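Local coordinates for protein 2-amino-4-hydroxy-6-hydroxymethyldihydropteridine pyrophosphokinase (PDB 1CBK) that probably catalyses pyrophosphate transfer from ATP to 6-hydroxymethyl-7,8-dihydropterin, a step on the route to tetrahydrofolate, at residues 3-8 with 129-134; 72-77 with 96-101; 103-108 with 112-117. All coordinates share one frame; numbering follows the deposited sequence.

Near the N terminus, strand 2-10 supplies residues 3-8, which meet residues 129-134 only after some 120 intervening residues, bringing helix 122-131 onto strand 2-10; contact 1 therefore closes the longest loop of the three. Contacts 2 and 3 both lie within that loop and follow one another without crossing: 72-77 with 96-101 closes first, then the beta hairpin 103-108 with 112-117. Contact 2 sets helix 67-80 on strand 95-101, which is hydrogen-bonded along strand 2-10, so contacts 1 and 2 share a sheet. Contact 3 follows from the end of strand 95-101 and packs back on it. Contacts 1 and 3 do not touch, their nearest atoms being about 6 Å apart.

Contact 1 of 3, residues 3-8 with 129-134; sequences TAYIAL and FEIASD
Tyr5 reaches from its strand to Ile131 and Ala132, and the apolar part of the contact consists of its ring meeting two aliphatic groups. CD1 of Ile131 lies at the ring edge, near the plane, 4.2 Å from CE1 of Tyr5. The methyl CB of Ala132 comes in obliquely, 3.6 Å from OH of Tyr5 and 4.0 Å from CZ of the same ring. Tyr5 and Ile131 point in opposite directions and slide past each other, so the isoleucine flanks the ring. Its CG1 sits between the backbone N and the carbonyl carbon (chi1 65°), and the extended second torsion carries CD1 on to the tyrosine.

This is how the C-terminal part of helix 122-131 and the residues following it meet the central antiparallel sheet of the HPPK fold. Tyr5 is on the face of strand 2-10 that looks to this helix, while Leu8 turns to the other face and packs on helix 15-27. Ile131 also touches Thr36 and Ser38, so the same side chain reaches strand 32-43 of the sheet.

The polar part runs through one water. It lies 2.9 Å from OH of Tyr5 and donates a hydrogen bond to O of Ile131 at 2.6 Å, linking the phenol to a backbone carbonyl where no direct hydrogen bond joins the two segments. Within the sheet, the backbone of Tyr5 is hydrogen-bonded to both Leu99 and Leu100 of the adjacent strand 95-101, where these two residues opposite Tyr5 form a classic beta bulge.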
ATOM      1  N   THR A   3      14.237  -8.553  17.580  1.00 12.31           N
ATOM      2  CA  THR A   3      14.731  -7.524  16.692  1.00 11.51           C
ATOM      3  C   THR A   3      13.509  -6.992  15.945  1.00 12.97           C
ATOM      4  O   THR A   3      12.792  -7.759  15.309  1.00 13.57           O
ATOM      5  CB  THR A   3      15.717  -8.110  15.683  1.00 10.29           C
ATOM      6  OG1 THR A   3      16.843  -8.632  16.391  1.00 12.49           O
ATOM      7  CG2 THR A   3      16.182  -7.053  14.682  1.00  7.60           C
ATOM      8  N   ALA A   4      13.245  -5.694  16.066  1.00 11.64           N
ATOM      9  CA  ALA A   4      12.111  -5.085  15.391  1.00  8.56           C
ATOM     10  C   ALA A   4      12.615  -3.965  14.502  1.00  7.91           C
ATOM     11  O   ALA A   4      13.691  -3.434  14.719  1.00  9.16           O
ATOM     12  CB  ALA A   4      11.105  -4.560  16.392  1.00  6.07           C
ATOM     13  N   TYR A   5      11.842  -3.635  13.478  1.00  8.94           N
ATOM     14  CA  TYR A   5      12.195  -2.582  12.534  1.00  7.12           C
ATOM     15  C   TYR A   5      11.079  -1.561  12.568  1.00  6.83           C
ATOM     16  O   TYR A   5       9.892  -1.918  12.518  1.00  7.17           O
ATOM     17  CB  TYR A   5      12.385  -3.155  11.130  1.00  5.74           C
ATOM     18  CG  TYR A   5      13.657  -3.946  11.006  1.00  4.71           C
ATOM     19  CD1 TYR A   5      14.871  -3.298  10.761  1.00  7.51           C
ATOM     20  CD2 TYR A   5      13.662  -5.344  11.191  1.00  7.79           C
ATOM     21  CE1 TYR A   5      16.080  -4.013  10.701  1.00  8.85           C
ATOM     22  CE2 TYR A   5      14.866  -6.074  11.141  1.00  7.67           C
ATOM     23  CZ  TYR A   5      16.066  -5.400  10.896  1.00 14.00           C
ATOM     24  OH  TYR A   5      17.253  -6.092  10.867  1.00 10.96           O
ATOM     25  N   ILE A   6      11.470  -0.305  12.721  1.00  5.91           N
ATOM     26  CA  ILE A   6      10.522   0.810  12.804  1.00  8.47           C
ATOM     27  C   ILE A   6      10.756   1.796  11.658  1.00  8.38           C
ATOM     28  O   ILE A   6      11.894   2.194  11.390  1.00  7.00           O
ATOM     29  CB  ILE A   6      10.672   1.535  14.176  1.00  9.95           C
ATOM     30  CG1 ILE A   6      10.358   0.540  15.303  1.00 14.44           C
ATOM     31  CG2 ILE A   6       9.753   2.776  14.259  1.00  7.79           C
ATOM     32  CD1 ILE A   6      10.760   1.029  16.655  1.00 24.19           C
ATOM     33  N   ALA A   7       9.678   2.150  10.961  1.00  7.46           N
ATOM     34  CA  ALA A   7       9.748   3.103   9.855  1.00  7.00           C
ATOM     35  C   ALA A   7       9.375   4.483  10.411  1.00  5.77           C
ATOM     36  O   ALA A   7       8.449   4.601  11.217  1.00  6.70           O
ATOM     37  CB  ALA A   7       8.767   2.698   8.726  1.00  6.96           C
ATOM     38  N   LEU A   8      10.125   5.507  10.017  1.00  7.89           N
ATOM     39  CA  LEU A   8       9.857   6.880  10.461  1.00  8.76           C
ATOM     40  C   LEU A   8       9.712   7.798   9.248  1.00  6.34           C
ATOM     41  O   LEU A   8      10.489   7.708   8.304  1.00  4.94           O
ATOM     42  CB  LEU A   8      11.002   7.423  11.350  1.00  9.13           C
ATOM     43  CG  LEU A   8      11.503   6.672  12.587  1.00  7.77           C
ATOM     44  CD1 LEU A   8      12.548   5.629  12.194  1.00  2.96           C
ATOM     45  CD2 LEU A   8      12.072   7.685  13.568  1.00  4.59           C
ATOM     46  N   PHE A 129      16.933  -2.033   3.505  1.00  5.47           N
ATOM     47  CA  PHE A 129      17.988  -2.787   2.825  1.00  7.63           C
ATOM     48  C   PHE A 129      19.365  -2.290   3.235  1.00  9.34           C
ATOM     49  O   PHE A 129      20.322  -3.068   3.343  1.00  8.48           O
ATOM     50  CB  PHE A 129      17.805  -2.673   1.315  1.00  9.17           C
ATOM     51  CG  PHE A 129      18.885  -3.344   0.510  1.00 13.53           C
ATOM     52  CD1 PHE A 129      19.154  -4.702   0.659  1.00 16.73           C
ATOM     53  CD2 PHE A 129      19.629  -2.614  -0.413  1.00 16.79           C
ATOM     54  CE1 PHE A 129      20.156  -5.336  -0.103  1.00 10.50           C
ATOM     55  CE2 PHE A 129      20.625  -3.224  -1.178  1.00 15.73           C
ATOM     56  CZ  PHE A 129      20.888  -4.593  -1.021  1.00 18.50           C
ATOM     57  N   GLU A 130      19.465  -0.987   3.494  1.00 10.49           N
ATOM     58  CA  GLU A 130      20.745  -0.406   3.900  1.00  8.76           C
ATOM     59  C   GLU A 130      21.222  -0.965   5.257  1.00  8.00           C
ATOM     60  O   GLU A 130      22.411  -1.160   5.468  1.00  9.52           O
ATOM     61  CB  GLU A 130      20.630   1.125   3.956  1.00  8.07           C
ATOM     62  CG  GLU A 130      21.906   1.841   4.419  1.00 13.11           C
ATOM     63  CD  GLU A 130      21.716   3.349   4.616  1.00 10.60           C
ATOM     64  OE1 GLU A 130      20.563   3.780   4.792  1.00  8.19           O
ATOM     65  OE2 GLU A 130      22.723   4.100   4.599  1.00 13.47           O
ATOM     66  N   ILE A 131      20.304  -1.251   6.171  1.00  8.37           N
ATOM     67  CA  ILE A 131      20.694  -1.754   7.493  1.00  9.32           C
ATOM     68  C   ILE A 131      20.416  -3.235   7.730  1.00  9.82           C
ATOM     69  O   ILE A 131      20.651  -3.726   8.829  1.00 10.74           O
ATOM     70  CB  ILE A 131      20.039  -0.946   8.668  1.00  8.32           C
ATOM     71  CG1 ILE A 131      18.517  -1.117   8.687  1.00  5.86           C
ATOM     72  CG2 ILE A 131      20.405   0.521   8.560  1.00  8.58           C
ATOM     73  CD1 ILE A 131      17.841  -0.349   9.817  1.00  3.64           C
ATOM     74  N   ALA A 132      19.900  -3.936   6.729  1.00  8.44           N
ATOM     75  CA  ALA A 132      19.580  -5.361   6.877  1.00  8.46           C
ATOM     76  C   ALA A 132      19.669  -5.931   5.462  1.00  9.65           C
ATOM     77  O   ALA A 132      18.675  -6.331   4.856  1.00  9.70           O
ATOM     78  CB  ALA A 132      18.153  -5.528   7.471  1.00  5.74           C
ATOM     79  N   SER A 133      20.903  -5.972   4.970  1.00 11.33           N
ATOM     80  CA  SER A 133      21.220  -6.419   3.614  1.00 13.83           C
ATOM     81  C   SER A 133      20.813  -7.814   3.167  1.00 13.12           C
ATOM     82  O   SER A 133      20.638  -8.024   1.979  1.00 14.03           O
ATOM     83  CB  SER A 133      22.710  -6.194   3.312  1.00 12.03           C
ATOM     84  OG  SER A 133      23.541  -6.772   4.313  1.00 19.21           O
ATOM     85  N   ASP A 134      20.658  -8.762   4.083  1.00 12.16           N
ATOM     86  CA  ASP A 134      20.294 -10.126   3.686  1.00 12.21           C
ATOM     87  C   ASP A 134      19.061 -10.591   4.424  1.00 11.84           C
ATOM     88  O   ASP A 134      18.868 -11.784   4.641  1.00 12.53           O
ATOM     89  CB  ASP A 134      21.464 -11.126   3.901  1.00  8.66           C
ATOM     90  CG  ASP A 134      21.894 -11.249   5.357  1.00 14.91           C
ATOM     91  OD1 ASP A 134      21.295 -10.602   6.231  1.00 12.85           O
ATOM     92  OD2 ASP A 134      22.845 -12.009   5.640  1.00 12.51           O
TER
HETATM   93  O   HOH W   1      20.073  -5.880  10.253  1.00 15.17           O

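Contact 2 of 3, residues 72-77 with 96-101; sequences DELQRI and LDILLY
Leu74 and Leu96 carry most of this contact, in which helix 67-80 lies against strand 95-101 of an antiparallel sheet. The order of elements, beta-alpha-beta-beta-alpha-beta, and the strand order 4-1-3-2 are those of a ferredoxin-like fold, with helices 15-27 and 67-80 covering the same face. The helix and strand segments run close to antiparallel, at 159° between their directions, and their axes approach to 8.9 Å.

Leu74 spans two strand residues with its fork. One methyl, CD1, touches CG1 of Ile98 at 3.6 Å; the other, CD2, is 4.0 Å from CD1 of Leu96. CG stands anti to the carbonyl carbon (chi1 -63°), which aims the fork at the strand. Against both partners the leucine lies at a slant.

Leu96 answers with a single methyl. Its CD1 fits among several helix atoms: besides CD2 of Leu74 it meets the carbonyl O of Leu74 at 3.8 Å, so it rests on the helix backbone as well as on side chains. Leu96 also touches Leu8 of the adjacent strand 2-10 and Ala22 of helix 15-27, and Leu74 and Ile77 both reach Ile26 of that helix, so that two helices and two strands share one apolar layer. The Leu96 side chain is about 10 Å from the bound pterin analogue, and its backbone N is hydrogen-bonded to Glu78.

Ile98 takes a smaller share than the two leucines: its CB points off to one side of the helix, yet CG1 closes on Leu74. Ile77, the least buried by the contact of the four, lies one turn further along the helix and crosses Leu96 at about a right angle, its CG2 3.9 Å from CD1 of Leu96.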
ATOM      1  N   ASP A  72       2.063   1.008  22.039  1.00 12.59           N
ATOM      2  CA  ASP A  72       1.669   2.008  23.037  1.00 12.50           C
ATOM      3  C   ASP A  72       2.754   3.065  23.200  1.00 12.24           C
ATOM      4  O   ASP A  72       2.460   4.258  23.262  1.00 12.90           O
ATOM      5  CB  ASP A  72       1.456   1.367  24.402  1.00 14.78           C
ATOM      6  CG  ASP A  72       0.134   0.663  24.521  1.00 17.43           C
ATOM      7  OD1 ASP A  72      -0.747   0.879  23.675  1.00 17.96           O
ATOM      8  OD2 ASP A  72      -0.017  -0.112  25.489  1.00 19.80           O
ATOM      9  N   GLU A  73       3.996   2.607  23.321  1.00 11.28           N
ATOM     10  CA  GLU A  73       5.149   3.487  23.483  1.00 11.61           C
ATOM     11  C   GLU A  73       5.392   4.354  22.268  1.00 12.44           C
ATOM     12  O   GLU A  73       5.704   5.529  22.412  1.00 13.31           O
ATOM     13  CB  GLU A  73       6.410   2.681  23.817  1.00 11.74           C
ATOM     14  CG  GLU A  73       6.427   2.096  25.243  1.00 20.26           C
ATOM     15  CD  GLU A  73       6.178   3.158  26.324  1.00 24.92           C
ATOM     16  OE1 GLU A  73       7.066   4.003  26.564  1.00 22.83           O
ATOM     17  OE2 GLU A  73       5.090   3.152  26.932  1.00 30.38           O
ATOM     18  N   LEU A  74       5.259   3.802  21.062  1.00 11.61           N
ATOM     19  CA  LEU A  74       5.475   4.623  19.872  1.00  9.80           C
ATOM     20  C   LEU A  74       4.391   5.698  19.766  1.00 10.10           C
ATOM     21  O   LEU A  74       4.654   6.817  19.329  1.00  9.37           O
ATOM     22  CB  LEU A  74       5.508   3.774  18.604  1.00  8.55           C
ATOM     23  CG  LEU A  74       6.642   2.760  18.532  1.00 13.77           C
ATOM     24  CD1 LEU A  74       6.501   1.986  17.220  1.00  9.60           C
ATOM     25  CD2 LEU A  74       8.020   3.453  18.624  1.00  6.98           C
ATOM     26  N   GLN A  75       3.162   5.343  20.125  1.00 11.15           N
ATOM     27  CA  GLN A  75       2.052   6.290  20.075  1.00 11.15           C
ATOM     28  C   GLN A  75       2.256   7.383  21.135  1.00 11.92           C
ATOM     29  O   GLN A  75       1.926   8.547  20.903  1.00 10.23           O
ATOM     30  CB  GLN A  75       0.705   5.575  20.243  1.00  9.90           C
ATOM     31  CG  GLN A  75       0.414   4.605  19.094  1.00 13.03           C
ATOM     32  CD  GLN A  75      -0.936   3.919  19.196  1.00 13.56           C
ATOM     33  OE1 GLN A  75      -1.633   3.760  18.198  1.00 20.02           O
ATOM     34  NE2 GLN A  75      -1.304   3.503  20.384  1.00 10.83           N
ATOM     35  N   ARG A  76       2.817   6.996  22.279  1.00 12.65           N
ATOM     36  CA  ARG A  76       3.109   7.949  23.360  1.00 15.08           C
ATOM     37  C   ARG A  76       4.161   8.943  22.876  1.00 14.89           C
ATOM     38  O   ARG A  76       4.031  10.147  23.113  1.00 13.31           O
ATOM     39  CB  ARG A  76       3.612   7.212  24.586  1.00 16.96           C
ATOM     40  CG  ARG A  76       3.942   8.085  25.778  1.00 29.26           C
ATOM     41  CD  ARG A  76       4.285   7.210  26.965  1.00 37.84           C
ATOM     42  NE  ARG A  76       5.015   7.931  28.001  1.00 57.80           N
ATOM     43  CZ  ARG A  76       6.287   7.697  28.330  1.00 67.03           C
ATOM     44  NH1 ARG A  76       6.979   6.758  27.696  1.00 68.76           N
ATOM     45  NH2 ARG A  76       6.871   8.402  29.297  1.00 69.08           N
ATOM     46  N   ILE A  77       5.178   8.443  22.168  1.00 13.99           N
ATOM     47  CA  ILE A  77       6.219   9.300  21.637  1.00 12.47           C
ATOM     48  C   ILE A  77       5.618  10.279  20.624  1.00 14.64           C
ATOM     49  O   ILE A  77       5.953  11.460  20.642  1.00 14.99           O
ATOM     50  CB  ILE A  77       7.372   8.479  21.005  1.00 15.93           C
ATOM     51  CG1 ILE A  77       8.195   7.812  22.109  1.00 12.86           C
ATOM     52  CG2 ILE A  77       8.261   9.375  20.102  1.00 13.59           C
ATOM     53  CD1 ILE A  77       9.143   6.716  21.610  1.00 10.81           C
ATOM     54  N   LEU A  96       5.439   6.937  13.127  1.00  9.25           N
ATOM     55  CA  LEU A  96       6.310   5.841  13.569  1.00 11.47           C
ATOM     56  C   LEU A  96       5.496   4.589  13.269  1.00 11.34           C
ATOM     57  O   LEU A  96       4.351   4.500  13.694  1.00 13.71           O
ATOM     58  CB  LEU A  96       6.587   5.921  15.080  1.00  5.70           C
ATOM     59  CG  LEU A  96       7.330   7.186  15.529  1.00 10.06           C
ATOM     60  CD1 LEU A  96       7.619   7.117  17.027  1.00  7.85           C
ATOM     61  CD2 LEU A  96       8.621   7.326  14.729  1.00  4.80           C
ATOM     62  N   ASP A  97       6.060   3.640  12.527  1.00 11.41           N
ATOM     63  CA  ASP A  97       5.327   2.417  12.170  1.00 11.10           C
ATOM     64  C   ASP A  97       6.164   1.143  12.414  1.00 10.59           C
ATOM     65  O   ASP A  97       7.321   1.088  12.023  1.00  9.00           O
ATOM     66  CB  ASP A  97       4.942   2.438  10.678  1.00 10.44           C
ATOM     67  CG  ASP A  97       3.864   3.458  10.355  1.00 19.77           C
ATOM     68  OD1 ASP A  97       2.776   3.396  10.969  1.00 28.96           O
ATOM     69  OD2 ASP A  97       4.096   4.309   9.469  1.00 20.76           O
ATOM     70  N   ILE A  98       5.584   0.143  13.070  1.00  9.98           N
ATOM     71  CA  ILE A  98       6.303  -1.111  13.297  1.00 10.28           C
ATOM     72  C   ILE A  98       6.232  -1.911  11.985  1.00  9.39           C
ATOM     73  O   ILE A  98       5.158  -2.302  11.542  1.00 10.02           O
ATOM     74  CB  ILE A  98       5.669  -1.966  14.423  1.00  8.60           C
ATOM     75  CG1 ILE A  98       5.608  -1.192  15.741  1.00  9.84           C
ATOM     76  CG2 ILE A  98       6.512  -3.233  14.614  1.00  7.77           C
ATOM     77  CD1 ILE A  98       4.608  -1.756  16.752  1.00  3.69           C
ATOM     78  N   LEU A  99       7.368  -2.068  11.322  1.00  8.53           N
ATOM     79  CA  LEU A  99       7.421  -2.803  10.063  1.00  9.34           C
ATOM     80  C   LEU A  99       7.506  -4.296  10.330  1.00  9.99           C
ATOM     81  O   LEU A  99       6.791  -5.087   9.720  1.00 10.87           O
ATOM     82  CB  LEU A  99       8.654  -2.412   9.261  1.00  3.79           C
ATOM     83  CG  LEU A  99       8.851  -1.006   8.711  1.00 10.18           C
ATOM     84  CD1 LEU A  99      10.241  -0.930   8.043  1.00  4.87           C
ATOM     85  CD2 LEU A  99       7.747  -0.696   7.683  1.00  9.98           C
ATOM     86  N   LEU A 100       8.386  -4.662  11.254  1.00  9.93           N
ATOM     87  CA  LEU A 100       8.649  -6.066  11.586  1.00  9.39           C
ATOM     88  C   LEU A 100       8.888  -6.224  13.074  1.00  9.74           C
ATOM     89  O   LEU A 100       9.483  -5.350  13.712  1.00  5.60           O
ATOM     90  CB  LEU A 100       9.905  -6.539  10.840  1.00  5.82           C
ATOM     91  CG  LEU A 100       9.841  -6.440   9.309  1.00 10.07           C
ATOM     92  CD1 LEU A 100      11.242  -6.569   8.719  1.00 12.31           C
ATOM     93  CD2 LEU A 100       8.863  -7.489   8.726  1.00  8.58           C
ATOM     94  N   TYR A 101       8.422  -7.346  13.609  1.00  8.16           N
ATOM     95  CA  TYR A 101       8.573  -7.675  15.018  1.00  8.16           C
ATOM     96  C   TYR A 101       9.059  -9.114  14.997  1.00 10.58           C
ATOM     97  O   TYR A 101       8.259 -10.059  14.984  1.00 11.08           O
ATOM     98  CB  TYR A 101       7.231  -7.570  15.758  1.00  6.94           C
ATOM     99  CG  TYR A 101       7.351  -7.795  17.258  1.00 11.91           C
ATOM    100  CD1 TYR A 101       7.617  -6.731  18.120  1.00 12.70           C
ATOM    101  CD2 TYR A 101       7.229  -9.078  17.803  1.00 12.92           C
ATOM    102  CE1 TYR A 101       7.764  -6.936  19.503  1.00 13.31           C
ATOM    103  CE2 TYR A 101       7.376  -9.292  19.174  1.00 12.48           C
ATOM    104  CZ  TYR A 101       7.643  -8.223  20.015  1.00 13.83           C
ATOM    105  OH  TYR A 101       7.823  -8.447  21.355  1.00 12.88           O
TER

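Contact 3 of 3, residues 103-108 with 112-117; sequences NEIIQN and TIPHYD
Ile106 and Ile113 pair across a two-stranded beta hairpin that follows strand 95-101 and forms a small sheet of its own, packed against the main one. They form an antiparallel hydrogen-bonded pair: N of Ile106 gives a bond to O of Ile113 at 2.7 Å, and the return bond, N of Ile113 to O of Ile106, is equally short and straighter, at 171°.

Gln107 and Thr112, the neighbouring non-hydrogen-bonded pair, point to the other face. A bend at chi2 (-76°) folds the glutamine over the second strand, where NE2 donates to O of Pro114 at 3.0 Å. The bond is nearly straight, lies in the amide plane and uses a lone pair of the carbonyl, past the cis Ile113-Pro114 peptide. OE1 faces CG2 of Thr112 at 3.1 Å. A water bridges OG1 of Thr112 (2.8 Å) and O of Asn108. Trp89 of the second subunit, a ligand-pocket residue like Arg121, gives OE1 a weak hydrogen bond and meets the rings of His115 and Tyr116 edge-to-face; Asp117 forms a salt bridge with Arg121 of that subunit, placing the hairpin between the two chains.

On the isoleucine face, Ile113 packs against strand 95-101, its CD1 3.6 Å from CG2 of Ile98 and its CG2 along the backbone of Leu99 to Tyr101; the chain then runs on to helix 122-131.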
ATOM      1  N   ASN A 103      10.090 -12.385  13.590  1.00 16.53           N
ATOM      2  CA  ASN A 103       9.580 -13.059  12.421  1.00 17.20           C
ATOM      3  C   ASN A 103       8.116 -13.281  12.619  1.00 16.42           C
ATOM      4  O   ASN A 103       7.523 -14.114  11.948  1.00 17.73           O
ATOM      5  CB  ASN A 103      10.237 -14.417  12.298  1.00 24.69           C
ATOM      6  CG  ASN A 103      11.202 -14.466  11.174  1.00 40.31           C
ATOM      7  OD1 ASN A 103      10.821 -14.299  10.000  1.00 46.23           O
ATOM      8  ND2 ASN A 103      12.480 -14.676  11.504  1.00 44.79           N
ATOM      9  N   GLU A 104       7.521 -12.557  13.557  1.00 13.80           N
ATOM     10  CA  GLU A 104       6.115 -12.747  13.833  1.00 12.22           C
ATOM     11  C   GLU A 104       5.171 -12.092  12.861  1.00 13.89           C
ATOM     12  O   GLU A 104       5.488 -11.088  12.221  1.00 14.47           O
ATOM     13  CB  GLU A 104       5.798 -12.316  15.255  1.00 14.71           C
ATOM     14  CG  GLU A 104       6.642 -13.084  16.264  1.00 19.95           C
ATOM     15  CD  GLU A 104       6.394 -12.691  17.700  1.00 28.79           C
ATOM     16  OE1 GLU A 104       5.259 -12.273  18.042  1.00 23.24           O
ATOM     17  OE2 GLU A 104       7.359 -12.815  18.495  1.00 34.05           O
ATOM     18  N   ILE A 105       4.003 -12.702  12.751  1.00 13.82           N
ATOM     19  CA  ILE A 105       2.937 -12.217  11.905  1.00 14.81           C
ATOM     20  C   ILE A 105       1.819 -11.902  12.885  1.00 14.42           C
ATOM     21  O   ILE A 105       1.302 -12.796  13.541  1.00 15.07           O
ATOM     22  CB  ILE A 105       2.515 -13.274  10.852  1.00 14.48           C
ATOM     23  CG1 ILE A 105       3.688 -13.521   9.908  1.00 14.28           C
ATOM     24  CG2 ILE A 105       1.310 -12.796  10.050  1.00  9.80           C
ATOM     25  CD1 ILE A 105       3.354 -14.410   8.752  1.00 23.72           C
ATOM     26  N   ILE A 106       1.494 -10.615  13.016  1.00 15.01           N
ATOM     27  CA  ILE A 106       0.470 -10.154  13.938  1.00 14.99           C
ATOM     28  C   ILE A 106      -0.521  -9.330  13.152  1.00 16.59           C
ATOM     29  O   ILE A 106      -0.187  -8.312  12.576  1.00 16.35           O
ATOM     30  CB  ILE A 106       1.102  -9.292  15.060  1.00 16.34           C
ATOM     31  CG1 ILE A 106       2.222 -10.079  15.732  1.00 18.22           C
ATOM     32  CG2 ILE A 106       0.067  -8.904  16.104  1.00 16.24           C
ATOM     33  CD1 ILE A 106       2.994  -9.298  16.700  1.00 15.84           C
ATOM     34  N   GLN A 107      -1.749  -9.802  13.092  1.00 20.16           N
ATOM     35  CA  GLN A 107      -2.770  -9.090  12.350  1.00 24.02           C
ATOM     36  C   GLN A 107      -3.995  -9.120  13.263  1.00 25.83           C
ATOM     37  O   GLN A 107      -4.672 -10.145  13.357  1.00 27.54           O
ATOM     38  CB  GLN A 107      -3.032  -9.777  10.992  1.00 20.71           C
ATOM     39  CG  GLN A 107      -1.769 -10.132  10.162  1.00 16.88           C
ATOM     40  CD  GLN A 107      -1.104  -8.950   9.445  1.00 25.26           C
ATOM     41  OE1 GLN A 107      -1.719  -7.896   9.250  1.00 29.17           O
ATOM     42  NE2 GLN A 107       0.143  -9.147   8.997  1.00 18.63           N
ATOM     43  N   ASN A 108      -4.191  -8.035  14.019  1.00 26.30           N
ATOM     44  CA  ASN A 108      -5.308  -7.902  14.965  1.00 25.17           C
ATOM     45  C   ASN A 108      -5.953  -6.521  14.908  1.00 24.36           C
ATOM     46  O   ASN A 108      -5.708  -5.772  13.972  1.00 23.41           O
ATOM     47  CB  ASN A 108      -4.899  -8.276  16.413  1.00 26.04           C
ATOM     48  CG  ASN A 108      -3.724  -7.459  16.965  1.00 23.02           C
ATOM     49  OD1 ASN A 108      -2.781  -8.030  17.515  1.00 26.34           O
ATOM     50  ND2 ASN A 108      -3.802  -6.134  16.878  1.00 18.93           N
ATOM     51  N   THR A 112      -0.887  -4.615  12.346  1.00 16.31           N
ATOM     52  CA  THR A 112      -0.844  -5.199  11.010  1.00 17.51           C
ATOM     53  C   THR A 112       0.655  -5.362  10.765  1.00 16.07           C
ATOM     54  O   THR A 112       1.306  -4.456  10.235  1.00 17.44           O
ATOM     55  CB  THR A 112      -1.392  -4.202   9.939  1.00 24.74           C
ATOM     56  OG1 THR A 112      -2.697  -3.735  10.317  1.00 25.79           O
ATOM     57  CG2 THR A 112      -1.466  -4.854   8.558  1.00 24.31           C
ATOM     58  N   ILE A 113       1.205  -6.493  11.197  1.00 14.58           N
ATOM     59  CA  ILE A 113       2.628  -6.787  11.049  1.00 11.72           C
ATOM     60  C   ILE A 113       2.818  -8.156  10.381  1.00 12.73           C
ATOM     61  O   ILE A 113       2.333  -9.168  10.873  1.00 12.94           O
ATOM     62  CB  ILE A 113       3.360  -6.812  12.426  1.00 12.66           C
ATOM     63  CG1 ILE A 113       3.133  -5.499  13.195  1.00  9.28           C
ATOM     64  CG2 ILE A 113       4.851  -7.064  12.214  1.00  2.35           C
ATOM     65  CD1 ILE A 113       3.735  -5.487  14.587  1.00 10.97           C
ATOM     66  N   PRO A 114       3.380  -8.184   9.168  1.00 12.86           N
ATOM     67  CA  PRO A 114       3.849  -7.074   8.323  1.00 12.50           C
ATOM     68  C   PRO A 114       2.669  -6.299   7.699  1.00 11.11           C
ATOM     69  O   PRO A 114       1.525  -6.744   7.748  1.00  9.64           O
ATOM     70  CB  PRO A 114       4.602  -7.801   7.200  1.00 13.36           C
ATOM     71  CG  PRO A 114       5.003  -9.100   7.816  1.00  9.73           C
ATOM     72  CD  PRO A 114       3.833  -9.482   8.640  1.00 13.72           C
ATOM     73  N   HIS A 115       2.947  -5.106   7.182  1.00 11.21           N
ATOM     74  CA  HIS A 115       1.924  -4.337   6.462  1.00 12.47           C
ATOM     75  C   HIS A 115       2.556  -4.320   5.069  1.00 11.97           C
ATOM     76  O   HIS A 115       3.518  -3.581   4.802  1.00 11.74           O
ATOM     77  CB  HIS A 115       1.739  -2.925   7.009  1.00 15.97           C
ATOM     78  CG  HIS A 115       0.619  -2.176   6.353  1.00 19.02           C
ATOM     79  ND1 HIS A 115       0.516  -2.041   4.981  1.00 17.38           N
ATOM     80  CD2 HIS A 115      -0.461  -1.542   6.872  1.00 23.37           C
ATOM     81  CE1 HIS A 115      -0.578  -1.361   4.688  1.00 23.66           C
ATOM     82  NE2 HIS A 115      -1.187  -1.045   5.816  1.00 21.96           N
ATOM     83  N   TYR A 116       2.059  -5.209   4.216  1.00 11.54           N
ATOM     84  CA  TYR A 116       2.623  -5.403   2.892  1.00 10.52           C
ATOM     85  C   TYR A 116       2.666  -4.266   1.934  1.00  9.67           C
ATOM     86  O   TYR A 116       3.550  -4.234   1.098  1.00 11.70           O
ATOM     87  CB  TYR A 116       2.074  -6.685   2.258  1.00  9.85           C
ATOM     88  CG  TYR A 116       2.330  -7.905   3.138  1.00  9.83           C
ATOM     89  CD1 TYR A 116       3.517  -8.632   3.043  1.00 11.62           C
ATOM     90  CD2 TYR A 116       1.375  -8.329   4.068  1.00  5.20           C
ATOM     91  CE1 TYR A 116       3.739  -9.766   3.859  1.00 12.98           C
ATOM     92  CE2 TYR A 116       1.590  -9.474   4.885  1.00  8.61           C
ATOM     93  CZ  TYR A 116       2.763 -10.180   4.767  1.00 12.08           C
ATOM     94  OH  TYR A 116       2.942 -11.327   5.518  1.00 18.18           O
ATOM     95  N   ASP A 117       1.770  -3.297   2.078  1.00 11.57           N
ATOM     96  CA  ASP A 117       1.801  -2.130   1.183  1.00 14.46           C
ATOM     97  C   ASP A 117       3.090  -1.347   1.380  1.00 14.58           C
ATOM     98  O   ASP A 117       3.579  -0.702   0.446  1.00 15.57           O
ATOM     99  CB  ASP A 117       0.613  -1.196   1.423  1.00 14.02           C
ATOM    100  CG  ASP A 117      -0.647  -1.693   0.777  1.00 12.90           C
ATOM    101  OD1 ASP A 117      -0.574  -2.213  -0.367  1.00 10.79           O
ATOM    102  OD2 ASP A 117      -1.711  -1.532   1.410  1.00 18.18           O
TER
HETATM  103  O   HOH W   2      -4.823  -3.437  12.051  1.00 45.21           O